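Local coordinates for protein carbohydrate kinase, FGGY (Rhodospirillum rubrum, PDB 3IFR) that probably phosphorylates D-xylulose as a xylulose kinase of the FGGY family of carbohydrate kinases, at residues 87-92 with 137-142. Sequence-based numbering, arbitrary orientation.
Sequences PAVVLL and QLVTAK
Val89 and Lys142 make the tightest approach between segment 87-92 and the first turn of helix 139-149: Val89 CG2 lies 3.5 Å from Lys142 CD, closer than ordinary van der Waals contact. Val89 CG1 is anti to the backbone N (chi1 172°), which sets CG2 beside that nitrogen and against the lysine's methylene chain, with Lys142 CB also near. The same methyl is 4.2 Å from Val139 CG2, which in turn packs 4.0 Å from Pro87 CB. Pro87, preceded by a cis peptide bond, puts its ring CG 3.6 Å from Gln137 O, while its CD meets Gln137 CG.

No direct hydrogen bond joins the two segments; a water does so instead. It donates to Pro87 O at 2.6 Å and to Gln137 O at 3.0 Å, and accepts from Lys142 NZ at 2.6 Å. The lysine chain runs extended past Val89, then turns at its end (chi4 94°), and NZ also bonds to Gln136 O. Further out, Trp181 of helix 179-185 touches both Pro87 and Val139 and donates from NE1 to Ala88 O.

The contact thus joins segment 87-92 to the N-terminal turn of helix 139-149 within the FGGY N-terminal domain. Its chemistry is divided: aliphatic carbons pack together, while NZ of buried Lys142 is held by Gln136 O and the water, which, donating to two carbonyls, probably helps stabilise the lysine's charge.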
ATOM      1  N   PRO A  87       0.138   0.970  -9.098  1.00 22.07           N
ATOM      2  CA  PRO A  87       0.778   1.506 -10.308  1.00 19.52           C
ATOM      3  C   PRO A  87      -0.123   2.563 -10.943  1.00 22.86           C
ATOM      4  O   PRO A  87      -1.278   2.266 -11.281  1.00 21.29           O
ATOM      5  CB  PRO A  87       0.860   0.298 -11.230  1.00 19.14           C
ATOM      6  CG  PRO A  87       0.417  -0.897 -10.410  1.00 20.88           C
ATOM      7  CD  PRO A  87      -0.428  -0.366  -9.307  1.00 23.16           C
ATOM      8  N   ALA A  88       0.370   3.795 -11.067  1.00 19.72           N
ATOM      9  CA  ALA A  88      -0.367   4.800 -11.775  1.00 17.54           C
ATOM     10  C   ALA A  88       0.089   4.599 -13.210  1.00 19.81           C
ATOM     11  O   ALA A  88       1.175   4.047 -13.463  1.00 18.23           O
ATOM     12  CB  ALA A  88      -0.014   6.183 -11.266  1.00 19.15           C
ATOM     13  N   VAL A  89      -0.752   4.989 -14.155  1.00 19.39           N
ATOM     14  CA  VAL A  89      -0.393   4.921 -15.559  1.00 20.02           C
ATOM     15  C   VAL A  89      -0.310   6.328 -16.114  1.00 20.69           C
ATOM     16  O   VAL A  89      -1.326   7.020 -16.237  1.00 21.72           O
ATOM     17  CB  VAL A  89      -1.433   4.128 -16.364  1.00 22.78           C
ATOM     18  CG1 VAL A  89      -1.157   4.228 -17.866  1.00 20.56           C
ATOM     19  CG2 VAL A  89      -1.473   2.655 -15.900  1.00 19.61           C
ATOM     20  N   VAL A  90       0.914   6.734 -16.433  1.00 20.85           N
ATOM     21  CA  VAL A  90       1.230   8.018 -17.048  1.00 18.31           C
ATOM     22  C   VAL A  90       1.784   7.755 -18.444  1.00 19.07           C
ATOM     23  O   VAL A  90       2.712   6.928 -18.575  1.00 19.39           O
ATOM     24  CB  VAL A  90       2.333   8.739 -16.216  1.00 18.79           C
ATOM     25  CG1 VAL A  90       2.707  10.078 -16.860  1.00 17.51           C
ATOM     26  CG2 VAL A  90       1.839   8.969 -14.821  1.00 17.78           C
ATOM     27  N   LEU A  91       1.253   8.466 -19.458  1.00 18.40           N
ATOM     28  CA  LEU A  91       1.680   8.353 -20.866  1.00 19.20           C
ATOM     29  C   LEU A  91       2.420   9.598 -21.400  1.00 20.51           C
ATOM     30  O   LEU A  91       1.887  10.709 -21.405  1.00 20.40           O
ATOM     31  CB  LEU A  91       0.483   8.022 -21.778  1.00 19.60           C
ATOM     32  CG  LEU A  91      -0.327   6.846 -21.211  1.00 20.11           C
ATOM     33  CD1 LEU A  91      -1.612   6.572 -21.940  1.00 18.77           C
ATOM     34  CD2 LEU A  91       0.547   5.630 -21.218  1.00 19.19           C
ATOM     35  N   LEU A  92       3.657   9.408 -21.848  1.00 20.31           N
ATOM     36  CA  LEU A  92       4.378  10.498 -22.495  1.00 20.46           C
ATOM     37  C   LEU A  92       4.585  10.231 -23.980  1.00 21.81           C
ATOM     38  O   LEU A  92       4.827   9.097 -24.417  1.00 21.74           O
ATOM     39  CB  LEU A  92       5.720  10.827 -21.812  1.00 20.16           C
ATOM     40  CG  LEU A  92       5.702  10.993 -20.290  1.00 20.98           C
ATOM     41  CD1 LEU A  92       7.111  11.238 -19.735  1.00 19.31           C
ATOM     42  CD2 LEU A  92       4.706  12.102 -19.867  1.00 20.09           C
ATOM     43  N   GLN A 137      -5.410  -3.806 -12.165  1.00 18.20           N
ATOM     44  CA  GLN A 137      -4.323  -2.986 -11.671  1.00 21.12           C
ATOM     45  C   GLN A 137      -3.074  -3.080 -12.558  1.00 18.77           C
ATOM     46  O   GLN A 137      -2.209  -2.212 -12.532  1.00 16.53           O
ATOM     47  CB  GLN A 137      -4.022  -3.385 -10.257  1.00 24.14           C
ATOM     48  CG  GLN A 137      -3.908  -2.233  -9.349  1.00 31.65           C
ATOM     49  CD  GLN A 137      -4.698  -2.472  -8.083  1.00 42.63           C
ATOM     50  OE1 GLN A 137      -5.909  -2.208  -8.042  1.00 44.42           O
ATOM     51  NE2 GLN A 137      -4.028  -2.996  -7.046  1.00 41.83           N
ATOM     52  N   LEU A 138      -3.003  -4.127 -13.370  1.00 20.00           N
ATOM     53  CA  LEU A 138      -1.894  -4.234 -14.321  1.00 22.30           C
ATOM     54  C   LEU A 138      -1.892  -3.038 -15.278  1.00 21.33           C
ATOM     55  O   LEU A 138      -2.914  -2.725 -15.922  1.00 19.12           O
ATOM     56  CB  LEU A 138      -1.981  -5.506 -15.157  1.00 19.59           C
ATOM     57  CG  LEU A 138      -1.958  -6.827 -14.428  1.00 23.61           C
ATOM     58  CD1 LEU A 138      -2.163  -7.958 -15.437  1.00 20.90           C
ATOM     59  CD2 LEU A 138      -0.641  -6.968 -13.649  1.00 23.81           C
ATOM     60  N   VAL A 139      -0.749  -2.371 -15.351  1.00 19.90           N
ATOM     61  CA  VAL A 139      -0.488  -1.387 -16.400  1.00 22.11           C
ATOM     62  C   VAL A 139      -0.944  -1.925 -17.778  1.00 22.34           C
ATOM     63  O   VAL A 139      -1.576  -1.213 -18.563  1.00 19.69           O
ATOM     64  CB  VAL A 139       0.986  -1.067 -16.423  1.00 19.67           C
ATOM     65  CG1 VAL A 139       1.338  -0.180 -17.652  1.00 20.35           C
ATOM     66  CG2 VAL A 139       1.338  -0.379 -15.101  1.00 18.11           C
ATOM     67  N   THR A 140      -0.656  -3.203 -18.024  1.00 22.35           N
ATOM     68  CA  THR A 140      -1.091  -3.925 -19.230  1.00 21.59           C
ATOM     69  C   THR A 140      -2.609  -3.859 -19.501  1.00 21.49           C
ATOM     70  O   THR A 140      -3.037  -3.644 -20.637  1.00 21.04           O
ATOM     71  CB  THR A 140      -0.666  -5.387 -19.128  1.00 21.74           C
ATOM     72  OG1 THR A 140       0.768  -5.460 -19.169  1.00 23.88           O
ATOM     73  CG2 THR A 140      -1.276  -6.222 -20.239  1.00 23.39           C
ATOM     74  N   ALA A 141      -3.427  -4.065 -18.480  1.00 18.70           N
ATOM     75  CA  ALA A 141      -4.878  -3.940 -18.657  1.00 19.19           C
ATOM     76  C   ALA A 141      -5.263  -2.514 -19.063  1.00 23.44           C
ATOM     77  O   ALA A 141      -5.939  -2.308 -20.070  1.00 22.14           O
ATOM     78  CB  ALA A 141      -5.634  -4.347 -17.409  1.00 18.82           C
ATOM     79  N   LYS A 142      -4.828  -1.523 -18.287  1.00 22.36           N
ATOM     80  CA  LYS A 142      -5.054  -0.140 -18.679  1.00 20.58           C
ATOM     81  C   LYS A 142      -4.524   0.191 -20.074  1.00 20.32           C
ATOM     82  O   LYS A 142      -5.207   0.887 -20.818  1.00 22.46           O
ATOM     83  CB  LYS A 142      -4.535   0.834 -17.629  1.00 21.62           C
ATOM     84  CG  LYS A 142      -5.398   0.833 -16.377  1.00 21.87           C
ATOM     85  CD  LYS A 142      -4.629   1.394 -15.225  1.00 25.19           C
ATOM     86  CE  LYS A 142      -5.485   1.589 -13.936  1.00 23.92           C
ATOM     87  NZ  LYS A 142      -5.427   0.441 -12.995  1.00 27.12           N
TER
HETATM   88  O   HOH W   1      -3.139   0.487 -11.725  1.00 30.55           O